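Local coordinates for XC6422 protein (Xanthomonas campestris, PDB 2FUK) that probably acts as a hydrolase, being a small serine alpha/beta-hydrolase without a lid, whose substrate is unknown, at residues L159-D164 against I202-A207; R66-T71 against H210-W215; D95-V100 against A130-Q135. One frame throughout, in Å; residues are numbered along the deposited sequence.

Contact 1. Residues L159-D164 against I202-A207; sequences LVIQGD and IDLRGA
The Arg205 guanidinium lies on the side of the helix away from Ile161, which packs on Leu204 and Ala207. One of its faces carries CG1 of Ile202, nearly one turn earlier, 3.7 Å above the plane and displaced toward the rim. Arg205 NH2 also makes a salt bridge to Glu67 OE1 of the second subunit, so this helix face belongs to the dimer interface.

The face turned to strand 159-163 is mainly apolar. Ile161 projects from the strand with CG1 beside its backbone N (chi1 -62°) and CG2 anti to it; an extended chi2 of 171° then carries CD1 out to the helix. Its two branch ends share one partner: CG2 comes to 3.9 Å from Leu204 CD1, and CD1 lies 4.1 Å from the same methyl. CD1 also meets the CB of Ala207 at 4.1 Å, so it faces both residues, about one turn apart. The Ile161 and Leu204 side chains cross obliquely. Leu159 adds a looser touch, its CD2 being 4.3 Å from Ala207 O.

The axes of strand 159-163 and helix 202-207 approach to 10.1 Å, the usual spacing of a helix layer on a sheet. Met190, on the neighbouring strand, also touches Ile161, while Val57 of helix 56-66 touches Leu204. With the strand and helix running nearly antiparallel (158°), this is the layered packing of a helix on the parallel part of the sheet, as expected for the last helix of an alpha/beta-hydrolase.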
ATOM      1  N   LEU A 159      15.363  -8.922  10.808  1.00  7.12           N
ATOM      2  CA  LEU A 159      14.767  -9.488   9.606  1.00  6.76           C
ATOM      3  C   LEU A 159      15.637  -9.241   8.380  1.00  5.56           C
ATOM      4  O   LEU A 159      16.091  -8.119   8.153  1.00  8.23           O
ATOM      5  CB  LEU A 159      13.386  -8.870   9.370  1.00  6.87           C
ATOM      6  CG  LEU A 159      12.675  -9.171   8.048  1.00  7.82           C
ATOM      7  CD1 LEU A 159      12.301 -10.641   7.968  1.00 10.11           C
ATOM      8  CD2 LEU A 159      11.427  -8.304   7.946  1.00  9.28           C
ATOM      9  N   VAL A 160      15.865 -10.296   7.602  1.00  6.37           N
ATOM     10  CA  VAL A 160      16.654 -10.204   6.380  1.00  6.21           C
ATOM     11  C   VAL A 160      15.783 -10.615   5.194  1.00  7.53           C
ATOM     12  O   VAL A 160      15.112 -11.649   5.234  1.00  6.69           O
ATOM     13  CB  VAL A 160      17.892 -11.133   6.422  1.00  6.84           C
ATOM     14  CG1 VAL A 160      18.578 -11.143   5.053  1.00  9.18           C
ATOM     15  CG2 VAL A 160      18.867 -10.658   7.484  1.00  6.33           C
ATOM     16  N   ILE A 161      15.782  -9.791   4.152  1.00  6.66           N
ATOM     17  CA  ILE A 161      15.025 -10.070   2.940  1.00  7.54           C
ATOM     18  C   ILE A 161      16.013 -10.085   1.781  1.00  7.65           C
ATOM     19  O   ILE A 161      16.765  -9.129   1.579  1.00  7.87           O
ATOM     20  CB  ILE A 161      13.944  -9.001   2.699  1.00  7.39           C
ATOM     21  CG1 ILE A 161      12.952  -9.031   3.864  1.00  9.94           C
ATOM     22  CG2 ILE A 161      13.242  -9.252   1.368  1.00  8.24           C
ATOM     23  CD1 ILE A 161      11.961  -7.904   3.860  1.00 11.23           C
ATOM     24  N   GLN A 162      16.015 -11.177   1.026  1.00  6.85           N
ATOM     25  CA  GLN A 162      16.946 -11.313  -0.082  1.00  8.06           C
ATOM     26  C   GLN A 162      16.324 -11.799  -1.382  1.00  9.10           C
ATOM     27  O   GLN A 162      15.601 -12.790  -1.396  1.00 10.17           O
ATOM     28  CB  GLN A 162      18.063 -12.280   0.325  1.00  8.17           C
ATOM     29  CG  GLN A 162      19.056 -12.598  -0.790  1.00  8.50           C
ATOM     30  CD  GLN A 162      19.874 -11.387  -1.179  1.00  8.65           C
ATOM     31  OE1 GLN A 162      20.065 -11.096  -2.364  1.00 10.67           O
ATOM     32  NE2 GLN A 162      20.371 -10.678  -0.183  1.00  5.50           N
ATOM     33  N   GLY A 163      16.614 -11.102  -2.477  1.00  9.71           N
ATOM     34  CA  GLY A 163      16.103 -11.538  -3.765  1.00  9.55           C
ATOM     35  C   GLY A 163      16.968 -12.702  -4.209  1.00 10.81           C
ATOM     36  O   GLY A 163      18.191 -12.605  -4.189  1.00 10.36           O
ATOM     37  N   ASP A 164      16.350 -13.809  -4.604  1.00 10.86           N
ATOM     38  CA  ASP A 164      17.120 -14.973  -5.017  1.00 12.48           C
ATOM     39  C   ASP A 164      17.685 -14.949  -6.429  1.00 12.66           C
ATOM     40  O   ASP A 164      18.316 -15.915  -6.861  1.00 14.80           O
ATOM     41  CB  ASP A 164      16.301 -16.241  -4.800  1.00 12.72           C
ATOM     42  CG  ASP A 164      16.777 -17.028  -3.600  1.00 15.69           C
ATOM     43  OD1 ASP A 164      15.932 -17.629  -2.914  1.00 16.66           O
ATOM     44  OD2 ASP A 164      18.004 -17.056  -3.349  1.00 17.14           O
ATOM     45  N   ILE A 202       5.767  -4.681  -4.440  1.00 10.98           N
ATOM     46  CA  ILE A 202       4.587  -4.992  -3.645  1.00 13.47           C
ATOM     47  C   ILE A 202       4.860  -6.259  -2.834  1.00 12.86           C
ATOM     48  O   ILE A 202       4.409  -6.390  -1.689  1.00 11.90           O
ATOM     49  CB  ILE A 202       3.355  -5.199  -4.550  1.00 15.10           C
ATOM     50  CG1 ILE A 202       2.107  -5.395  -3.696  1.00 15.52           C
ATOM     51  CG2 ILE A 202       3.568  -6.409  -5.464  1.00 18.39           C
ATOM     52  CD1 ILE A 202       0.832  -5.420  -4.512  1.00 18.94           C
ATOM     53  N   ASP A 203       5.607  -7.188  -3.424  1.00 12.27           N
ATOM     54  CA  ASP A 203       5.948  -8.426  -2.736  1.00 12.62           C
ATOM     55  C   ASP A 203       6.897  -8.097  -1.592  1.00 11.07           C
ATOM     56  O   ASP A 203       6.841  -8.716  -0.531  1.00 11.25           O
ATOM     57  CB  ASP A 203       6.635  -9.413  -3.676  1.00 15.60           C
ATOM     58  CG  ASP A 203       5.774  -9.791  -4.854  1.00 18.19           C
ATOM     59  OD1 ASP A 203       5.567  -8.934  -5.746  1.00 21.37           O
ATOM     60  OD2 ASP A 203       5.308 -10.947  -4.888  1.00 19.41           O
ATOM     61  N   LEU A 204       7.789  -7.139  -1.831  1.00 10.41           N
ATOM     62  CA  LEU A 204       8.744  -6.712  -0.819  1.00  9.26           C
ATOM     63  C   LEU A 204       7.972  -6.122   0.361  1.00  8.92           C
ATOM     64  O   LEU A 204       8.278  -6.394   1.521  1.00  8.40           O
ATOM     65  CB  LEU A 204       9.699  -5.667  -1.408  1.00  8.11           C
ATOM     66  CG  LEU A 204      10.601  -4.925  -0.416  1.00  9.13           C
ATOM     67  CD1 LEU A 204      11.560  -5.900   0.260  1.00 10.26           C
ATOM     68  CD2 LEU A 204      11.364  -3.822  -1.154  1.00 10.32           C
ATOM     69  N   ARG A 205       6.970  -5.308   0.050  1.00  9.50           N
ATOM     70  CA  ARG A 205       6.138  -4.688   1.077  1.00  8.90           C
ATOM     71  C   ARG A 205       5.518  -5.770   1.958  1.00  9.05           C
ATOM     72  O   ARG A 205       5.544  -5.676   3.180  1.00  8.36           O
ATOM     73  CB  ARG A 205       5.020  -3.864   0.424  1.00 11.32           C
ATOM     74  CG  ARG A 205       4.152  -3.082   1.406  1.00 12.18           C
ATOM     75  CD  ARG A 205       2.890  -2.584   0.724  1.00 13.16           C
ATOM     76  NE  ARG A 205       2.003  -3.696   0.393  1.00 15.46           N
ATOM     77  CZ  ARG A 205       0.945  -3.608  -0.412  1.00 15.75           C
ATOM     78  NH1 ARG A 205       0.203  -4.684  -0.637  1.00 17.09           N
ATOM     79  NH2 ARG A 205       0.637  -2.458  -0.999  1.00 13.78           N
ATOM     80  N   GLY A 206       4.955  -6.796   1.325  1.00  8.69           N
ATOM     81  CA  GLY A 206       4.332  -7.874   2.074  1.00 10.93           C
ATOM     82  C   GLY A 206       5.297  -8.629   2.967  1.00 10.24           C
ATOM     83  O   GLY A 206       4.972  -8.961   4.109  1.00 11.23           O
ATOM     84  N   ALA A 207       6.489  -8.906   2.447  1.00  9.97           N
ATOM     85  CA  ALA A 207       7.492  -9.634   3.206  1.00  9.30           C
ATOM     86  C   ALA A 207       7.915  -8.849   4.438  1.00 10.09           C
ATOM     87  O   ALA A 207       8.101  -9.421   5.510  1.00 10.37           O
ATOM     88  CB  ALA A 207       8.704  -9.928   2.333  1.00 11.41           C
TER

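Contact 2. Residues R66-T71 against H210-W215; sequences RELGIT and HGVRRW
This is a buried, largely apolar contact in which Leu68, in the turn after helix 56-66, meets Val212 and Arg213 at the C-terminal end of helix 201-212. It therefore joins the ends of two helices that lie on the same side of the central sheet.

Leu68 is the shared partner, and its two methyl branches divide the work. CD1 reaches CG2 of Val212 at 3.6 Å, a close methyl-to-methyl approach. CD2 comes equally near NH2 of Arg213, at 3.6 Å, and lies 4.0 Å from CZ, approaching the guanidinium at a slant. Although the first bond of the Arg213 side chain leads away from Leu68, bends at chi2 (73°) and chi3 (65°) fold the chain back and bring the guanidinium to the leucine.

Beyond Val212 the chain continues to turn, with Trp215 N bonded to Val212 O. Leu68 also touches Gln209, one turn before Arg213 on helix 201-212, and the turn that carries it runs beside the dimer interface.

On the Leu68 side the geometry is that of a Schellman motif: Gly69, with a positive phi of 90°, is its C-prime residue. Ile70 N pairs with Leu65 O and Gly69 N bonds to Arg66 O at 2.9 Å, ending the helix before the chain enters strand 71-75.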
ATOM      1  N   ARG A  66       5.253   2.707   7.369  1.00  8.80           N
ATOM      2  CA  ARG A  66       4.262   3.748   7.640  1.00  8.66           C
ATOM      3  C   ARG A  66       2.862   3.140   7.709  1.00  9.54           C
ATOM      4  O   ARG A  66       2.027   3.552   8.521  1.00  8.51           O
ATOM      5  CB  ARG A  66       4.286   4.805   6.533  1.00 10.28           C
ATOM      6  CG  ARG A  66       5.581   5.586   6.440  1.00 12.38           C
ATOM      7  CD  ARG A  66       5.634   6.428   5.166  1.00 14.49           C
ATOM      8  NE  ARG A  66       4.655   7.514   5.176  1.00 17.41           N
ATOM      9  CZ  ARG A  66       4.428   8.316   4.137  1.00 18.56           C
ATOM     10  NH1 ARG A  66       3.526   9.285   4.231  1.00 20.28           N
ATOM     11  NH2 ARG A  66       5.091   8.141   2.999  1.00 19.79           N
ATOM     12  N   GLU A  67       2.607   2.163   6.847  1.00  9.43           N
ATOM     13  CA  GLU A  67       1.302   1.510   6.800  1.00  9.61           C
ATOM     14  C   GLU A  67       1.035   0.700   8.063  1.00 10.20           C
ATOM     15  O   GLU A  67      -0.096   0.277   8.314  1.00 11.36           O
ATOM     16  CB  GLU A  67       1.200   0.615   5.560  1.00  9.61           C
ATOM     17  CG  GLU A  67       1.261   1.394   4.250  1.00  9.34           C
ATOM     18  CD  GLU A  67       1.138   0.517   3.014  1.00 12.26           C
ATOM     19  OE1 GLU A  67       1.259  -0.720   3.141  1.00 12.58           O
ATOM     20  OE2 GLU A  67       0.937   1.069   1.908  1.00 12.13           O
ATOM     21  N   LEU A  68       2.078   0.486   8.857  1.00  9.30           N
ATOM     22  CA  LEU A  68       1.940  -0.243  10.108  1.00  8.87           C
ATOM     23  C   LEU A  68       1.843   0.732  11.283  1.00  8.54           C
ATOM     24  O   LEU A  68       1.836   0.316  12.442  1.00  9.62           O
ATOM     25  CB  LEU A  68       3.127  -1.181  10.316  1.00 10.32           C
ATOM     26  CG  LEU A  68       3.276  -2.306   9.290  1.00 11.45           C
ATOM     27  CD1 LEU A  68       4.461  -3.166   9.671  1.00 10.99           C
ATOM     28  CD2 LEU A  68       2.007  -3.134   9.244  1.00 12.03           C
ATOM     29  N   GLY A  69       1.779   2.025  10.967  1.00  7.73           N
ATOM     30  CA  GLY A  69       1.671   3.056  11.991  1.00  8.43           C
ATOM     31  C   GLY A  69       2.995   3.593  12.509  1.00  8.49           C
ATOM     32  O   GLY A  69       3.051   4.265  13.540  1.00  7.75           O
ATOM     33  N   ILE A  70       4.069   3.310  11.784  1.00  7.47           N
ATOM     34  CA  ILE A  70       5.397   3.753  12.183  1.00  7.27           C
ATOM     35  C   ILE A  70       5.831   5.022  11.451  1.00  7.37           C
ATOM     36  O   ILE A  70       5.626   5.150  10.249  1.00  7.73           O
ATOM     37  CB  ILE A  70       6.434   2.630  11.916  1.00  5.73           C
ATOM     38  CG1 ILE A  70       6.125   1.424  12.807  1.00  5.80           C
ATOM     39  CG2 ILE A  70       7.852   3.141  12.158  1.00  7.37           C
ATOM     40  CD1 ILE A  70       6.929   0.178  12.465  1.00  6.82           C
ATOM     41  N   THR A  71       6.412   5.965  12.192  1.00  7.15           N
ATOM     42  CA  THR A  71       6.915   7.203  11.595  1.00  7.65           C
ATOM     43  C   THR A  71       8.275   6.839  11.002  1.00  7.86           C
ATOM     44  O   THR A  71       9.097   6.197  11.662  1.00  7.35           O
ATOM     45  CB  THR A  71       7.107   8.309  12.655  1.00  7.86           C
ATOM     46  OG1 THR A  71       5.843   8.614  13.256  1.00 10.56           O
ATOM     47  CG2 THR A  71       7.683   9.579  12.021  1.00  8.94           C
ATOM     48  N   HIS A 210       4.808  -8.685   6.996  1.00 10.53           N
ATOM     49  CA  HIS A 210       4.577  -9.949   7.677  1.00 11.41           C
ATOM     50  C   HIS A 210       5.751 -10.284   8.586  1.00 11.56           C
ATOM     51  O   HIS A 210       5.573 -10.868   9.661  1.00 12.72           O
ATOM     52  CB  HIS A 210       4.385 -11.078   6.670  1.00 13.83           C
ATOM     53  CG  HIS A 210       4.115 -12.400   7.311  1.00 19.78           C
ATOM     54  ND1 HIS A 210       2.952 -12.664   8.004  1.00 20.90           N
ATOM     55  CD2 HIS A 210       4.873 -13.518   7.405  1.00 21.32           C
ATOM     56  CE1 HIS A 210       3.005 -13.888   8.497  1.00 21.40           C
ATOM     57  NE2 HIS A 210       4.162 -14.427   8.149  1.00 23.50           N
ATOM     58  N   GLY A 211       6.954  -9.908   8.160  1.00 10.01           N
ATOM     59  CA  GLY A 211       8.133 -10.199   8.949  1.00  9.94           C
ATOM     60  C   GLY A 211       8.246  -9.446  10.260  1.00  8.21           C
ATOM     61  O   GLY A 211       8.754  -9.987  11.242  1.00 10.37           O
ATOM     62  N   VAL A 212       7.774  -8.203  10.291  1.00  7.84           N
ATOM     63  CA  VAL A 212       7.864  -7.407  11.514  1.00  8.28           C
ATOM     64  C   VAL A 212       6.567  -7.322  12.324  1.00  9.67           C
ATOM     65  O   VAL A 212       6.568  -6.817  13.442  1.00  9.53           O
ATOM     66  CB  VAL A 212       8.336  -5.954  11.217  1.00  8.30           C
ATOM     67  CG1 VAL A 212       9.664  -5.974  10.476  1.00  9.24           C
ATOM     68  CG2 VAL A 212       7.277  -5.199  10.421  1.00  7.48           C
ATOM     69  N   ARG A 213       5.475  -7.822  11.759  1.00 11.01           N
ATOM     70  CA  ARG A 213       4.162  -7.788  12.411  1.00 13.22           C
ATOM     71  C   ARG A 213       4.152  -8.056  13.915  1.00 12.07           C
ATOM     72  O   ARG A 213       3.616  -7.266  14.701  1.00 11.46           O
ATOM     73  CB  ARG A 213       3.228  -8.794  11.743  1.00 15.88           C
ATOM     74  CG  ARG A 213       1.906  -8.984  12.468  1.00 20.81           C
ATOM     75  CD  ARG A 213       1.026  -7.776  12.277  1.00 22.16           C
ATOM     76  NE  ARG A 213       0.635  -7.614  10.882  1.00 25.21           N
ATOM     77  CZ  ARG A 213       0.108  -6.503  10.378  1.00 24.85           C
ATOM     78  NH1 ARG A 213      -0.221  -6.451   9.095  1.00 26.47           N
ATOM     79  NH2 ARG A 213      -0.064  -5.433  11.147  1.00 25.69           N
ATOM     80  N   ARG A 214       4.731  -9.184  14.310  1.00 12.22           N
ATOM     81  CA  ARG A 214       4.747  -9.571  15.711  1.00 11.75           C
ATOM     82  C   ARG A 214       5.691  -8.770  16.600  1.00 11.79           C
ATOM     83  O   ARG A 214       5.708  -8.957  17.819  1.00 13.22           O
ATOM     84  CB  ARG A 214       5.045 -11.068  15.828  1.00 13.27           C
ATOM     85  CG  ARG A 214       3.842 -11.933  15.464  1.00 13.51           C
ATOM     86  CD  ARG A 214       4.224 -13.393  15.274  1.00 15.58           C
ATOM     87  NE  ARG A 214       3.065 -14.228  14.964  1.00 15.97           N
ATOM     88  CZ  ARG A 214       2.151 -14.606  15.854  1.00 17.44           C
ATOM     89  NH1 ARG A 214       1.129 -15.370  15.476  1.00 18.25           N
ATOM     90  NH2 ARG A 214       2.252 -14.229  17.121  1.00 18.02           N
ATOM     91  N   TRP A 215       6.481  -7.881  16.008  1.00  9.88           N
ATOM     92  CA  TRP A 215       7.387  -7.072  16.812  1.00 10.31           C
ATOM     93  C   TRP A 215       6.805  -5.686  17.063  1.00  9.86           C
ATOM     94  O   TRP A 215       7.426  -4.856  17.719  1.00 10.47           O
ATOM     95  CB  TRP A 215       8.762  -6.947  16.147  1.00  9.84           C
ATOM     96  CG  TRP A 215       9.434  -8.266  15.904  1.00 11.52           C
ATOM     97  CD1 TRP A 215       9.258  -9.425  16.612  1.00 11.83           C
ATOM     98  CD2 TRP A 215      10.394  -8.563  14.881  1.00 11.51           C
ATOM     99  NE1 TRP A 215      10.045 -10.425  16.086  1.00 12.20           N
ATOM    100  CE2 TRP A 215      10.752  -9.922  15.024  1.00 11.63           C
ATOM    101  CE3 TRP A 215      10.985  -7.812  13.856  1.00 10.74           C
ATOM    102  CZ2 TRP A 215      11.678 -10.547  14.175  1.00 11.31           C
ATOM    103  CZ3 TRP A 215      11.903  -8.433  13.016  1.00 11.03           C
ATOM    104  CH2 TRP A 215      12.239  -9.785  13.180  1.00 12.12           C
TER

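Contact 3. Residues D95-V100 against A130-Q135; sequences DDLRAV and AALEPQ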
ATOM      1  N   ASP A  95      28.535   7.268  11.281  1.00  7.31           N
ATOM      2  CA  ASP A  95      28.454   8.448  12.130  1.00  7.83           C
ATOM      3  C   ASP A  95      27.287   9.317  11.677  1.00  7.04           C
ATOM      4  O   ASP A  95      26.630   9.950  12.503  1.00  8.08           O
ATOM      5  CB  ASP A  95      29.759   9.246  12.084  1.00  8.76           C
ATOM      6  CG  ASP A  95      30.964   8.423  12.519  1.00 11.02           C
ATOM      7  OD1 ASP A  95      30.801   7.548  13.399  1.00 12.12           O
ATOM      8  OD2 ASP A  95      32.077   8.665  11.992  1.00 13.03           O
ATOM      9  N   ASP A  96      27.035   9.350  10.369  1.00  7.51           N
ATOM     10  CA  ASP A  96      25.917  10.129   9.834  1.00  7.30           C
ATOM     11  C   ASP A  96      24.632   9.531  10.390  1.00  6.96           C
ATOM     12  O   ASP A  96      23.733  10.249  10.828  1.00  6.76           O
ATOM     13  CB  ASP A  96      25.850  10.055   8.302  1.00  7.62           C
ATOM     14  CG  ASP A  96      27.010  10.744   7.618  1.00  6.21           C
ATOM     15  OD1 ASP A  96      27.613  11.653   8.219  1.00  7.36           O
ATOM     16  OD2 ASP A  96      27.302  10.380   6.457  1.00  7.85           O
ATOM     17  N   LEU A  97      24.555   8.204  10.363  1.00  7.42           N
ATOM     18  CA  LEU A  97      23.388   7.491  10.871  1.00  7.47           C
ATOM     19  C   LEU A  97      23.215   7.790  12.362  1.00  7.81           C
ATOM     20  O   LEU A  97      22.095   7.989  12.831  1.00  7.32           O
ATOM     21  CB  LEU A  97      23.564   5.980  10.670  1.00  7.83           C
ATOM     22  CG  LEU A  97      22.356   5.098  10.323  1.00 13.11           C
ATOM     23  CD1 LEU A  97      22.646   3.693  10.801  1.00  7.92           C
ATOM     24  CD2 LEU A  97      21.066   5.615  10.933  1.00  9.04           C
ATOM     25  N   ARG A  98      24.321   7.824  13.107  1.00  7.21           N
ATOM     26  CA  ARG A  98      24.236   8.106  14.539  1.00  8.71           C
ATOM     27  C   ARG A  98      23.646   9.487  14.804  1.00  9.24           C
ATOM     28  O   ARG A  98      22.878   9.663  15.746  1.00  8.72           O
ATOM     29  CB  ARG A  98      25.612   8.003  15.218  1.00 11.08           C
ATOM     30  CG  ARG A  98      25.560   8.361  16.715  1.00 12.56           C
ATOM     31  CD  ARG A  98      26.581   7.607  17.560  1.00 16.80           C
ATOM     32  NE  ARG A  98      27.954   8.087  17.410  1.00 19.36           N
ATOM     33  CZ  ARG A  98      28.388   9.264  17.856  1.00 20.81           C
ATOM     34  NH1 ARG A  98      27.554  10.091  18.477  1.00 22.43           N
ATOM     35  NH2 ARG A  98      29.661   9.602  17.705  1.00 20.79           N
ATOM     36  N   ALA A  99      24.017  10.468  13.986  1.00  8.11           N
ATOM     37  CA  ALA A  99      23.508  11.823  14.162  1.00  7.29           C
ATOM     38  C   ALA A  99      21.993  11.849  13.979  1.00  6.70           C
ATOM     39  O   ALA A  99      21.277  12.539  14.707  1.00  6.13           O
ATOM     40  CB  ALA A  99      24.170  12.762  13.158  1.00  7.47           C
ATOM     41  N   VAL A 100      21.514  11.092  12.997  1.00  7.43           N
ATOM     42  CA  VAL A 100      20.088  11.030  12.736  1.00  6.91           C
ATOM     43  C   VAL A 100      19.405  10.299  13.890  1.00  7.58           C
ATOM     44  O   VAL A 100      18.381  10.749  14.399  1.00  7.21           O
ATOM     45  CB  VAL A 100      19.802  10.309  11.395  1.00  7.68           C
ATOM     46  CG1 VAL A 100      18.298  10.284  11.117  1.00  7.54           C
ATOM     47  CG2 VAL A 100      20.530  11.026  10.260  1.00  8.28           C
ATOM     48  N   ALA A 130      25.362  -2.191  17.077  1.00 10.58           N
ATOM     49  CA  ALA A 130      25.940  -2.282  18.421  1.00 11.85           C
ATOM     50  C   ALA A 130      25.857  -0.954  19.153  1.00 13.01           C
ATOM     51  O   ALA A 130      25.447  -0.898  20.310  1.00 15.23           O
ATOM     52  CB  ALA A 130      27.394  -2.731  18.344  1.00 12.56           C
ATOM     53  N   ALA A 131      26.259   0.116  18.478  1.00 12.13           N
ATOM     54  CA  ALA A 131      26.243   1.437  19.086  1.00 12.36           C
ATOM     55  C   ALA A 131      24.855   2.056  19.258  1.00 12.53           C
ATOM     56  O   ALA A 131      24.593   2.720  20.254  1.00 13.52           O
ATOM     57  CB  ALA A 131      27.132   2.382  18.281  1.00 12.08           C
ATOM     58  N   LEU A 132      23.962   1.826  18.301  1.00 11.64           N
ATOM     59  CA  LEU A 132      22.627   2.422  18.349  1.00 11.15           C
ATOM     60  C   LEU A 132      21.520   1.620  19.037  1.00 12.07           C
ATOM     61  O   LEU A 132      20.448   2.158  19.314  1.00 12.99           O
ATOM     62  CB  LEU A 132      22.204   2.801  16.930  1.00 10.30           C
ATOM     63  CG  LEU A 132      23.174   3.765  16.236  1.00  9.51           C
ATOM     64  CD1 LEU A 132      22.656   4.095  14.837  1.00 10.15           C
ATOM     65  CD2 LEU A 132      23.340   5.035  17.072  1.00 10.22           C
ATOM     66  N   GLU A 133      21.788   0.349  19.313  1.00 11.94           N
ATOM     67  CA  GLU A 133      20.845  -0.533  19.994  1.00 13.65           C
ATOM     68  C   GLU A 133      19.379  -0.411  19.569  1.00 12.57           C
ATOM     69  O   GLU A 133      18.501  -0.092  20.383  1.00 13.88           O
ATOM     70  CB  GLU A 133      20.952  -0.329  21.506  1.00 16.89           C
ATOM     71  CG  GLU A 133      22.362  -0.489  22.053  1.00 20.86           C
ATOM     72  CD  GLU A 133      22.411  -0.442  23.571  1.00 22.82           C
ATOM     73  OE1 GLU A 133      23.489  -0.108  24.121  1.00 24.53           O
ATOM     74  OE2 GLU A 133      21.377  -0.751  24.215  1.00 25.54           O
ATOM     75  N   PRO A 134      19.090  -0.667  18.286  1.00 11.27           N
ATOM     76  CA  PRO A 134      17.715  -0.586  17.783  1.00 10.06           C
ATOM     77  C   PRO A 134      16.870  -1.740  18.333  1.00  9.47           C
ATOM     78  O   PRO A 134      17.400  -2.795  18.694  1.00 10.45           O
ATOM     79  CB  PRO A 134      17.901  -0.677  16.275  1.00 10.39           C
ATOM     80  CG  PRO A 134      19.099  -1.598  16.156  1.00  9.81           C
ATOM     81  CD  PRO A 134      20.025  -1.016  17.203  1.00 11.90           C
ATOM     82  N   GLN A 135      15.561  -1.536  18.397  1.00  8.92           N
ATOM     83  CA  GLN A 135      14.654  -2.565  18.889  1.00  8.64           C
ATOM     84  C   GLN A 135      14.458  -3.605  17.790  1.00  8.67           C
ATOM     85  O   GLN A 135      14.303  -4.796  18.065  1.00  8.98           O
ATOM     86  CB  GLN A 135      13.317  -1.927  19.292  1.00  8.94           C
ATOM     87  CG  GLN A 135      12.179  -2.901  19.597  1.00 11.68           C
ATOM     88  CD  GLN A 135      10.983  -2.206  20.246  1.00 12.86           C
ATOM     89  OE1 GLN A 135      10.802  -2.257  21.475  1.00 15.34           O
ATOM     90  NE2 GLN A 135      10.169  -1.538  19.426  1.00  9.94           N
TER
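Leu132 projects from the end of helix 120-132 toward Leu97 and Arg98 of helix 92-107, joining two helices of the alpha/beta-hydrolase fold on one side of its sheet. Helix 120-132 is the one that follows the probable nucleophile elbow.

The two methyls of Leu132 go to different neighbours. With CG beside its backbone N (chi1 -57°), the side chain presents CD1 to Leu97 and CD2 to Arg98. Leu97 and Leu132 meet on the slant, methyl to methyl, with their CD1 atoms 4.1 Å apart; Leu97 also leans on Ile41, Cys43 and Phe75 of the sheet, and Leu132 on Leu115, so both leucines belong to the layer between helices and strands.

Arg98 lies at about a right angle to Leu132 and takes part through its hydrocarbon chain, at the outer margin of the contact. Its charged end is engaged elsewhere, NH1 forming a salt bridge with Glu102 OE2 on the same helix. A polar tie between the helices comes from Arg105, whose NH2 donates to Leu132 O. Alongside the arginine's methylenes, Leu132 CD2 lies 4.0 Å from Arg98 CG and 4.2 Å from both Arg98 CB and Arg98 CD.

Contacts 1 and 2 share helix 201-212, use successive parts of it and lie about 14 Å apart between centres. They touch directly: Leu159 CD2 is 3.9 Å from Val212 CG1. Contact 3 touches neither, its centre lying about 23 Å from that of contact 1 and 20 Å from that of contact 2, though its nearest atoms come within about 5 Å of contact 2. Contacts 1 and 3 fall on opposite sides of the chain's centre. Along the sequence, contact 2 spans both others, with contact 3 closing before contact 1 opens. Together they sample both helical layers of the alpha/beta-hydrolase sandwich: helices 56-66 and 201-212, next to the second subunit, and helices 92-107 and 120-132 across the sheet.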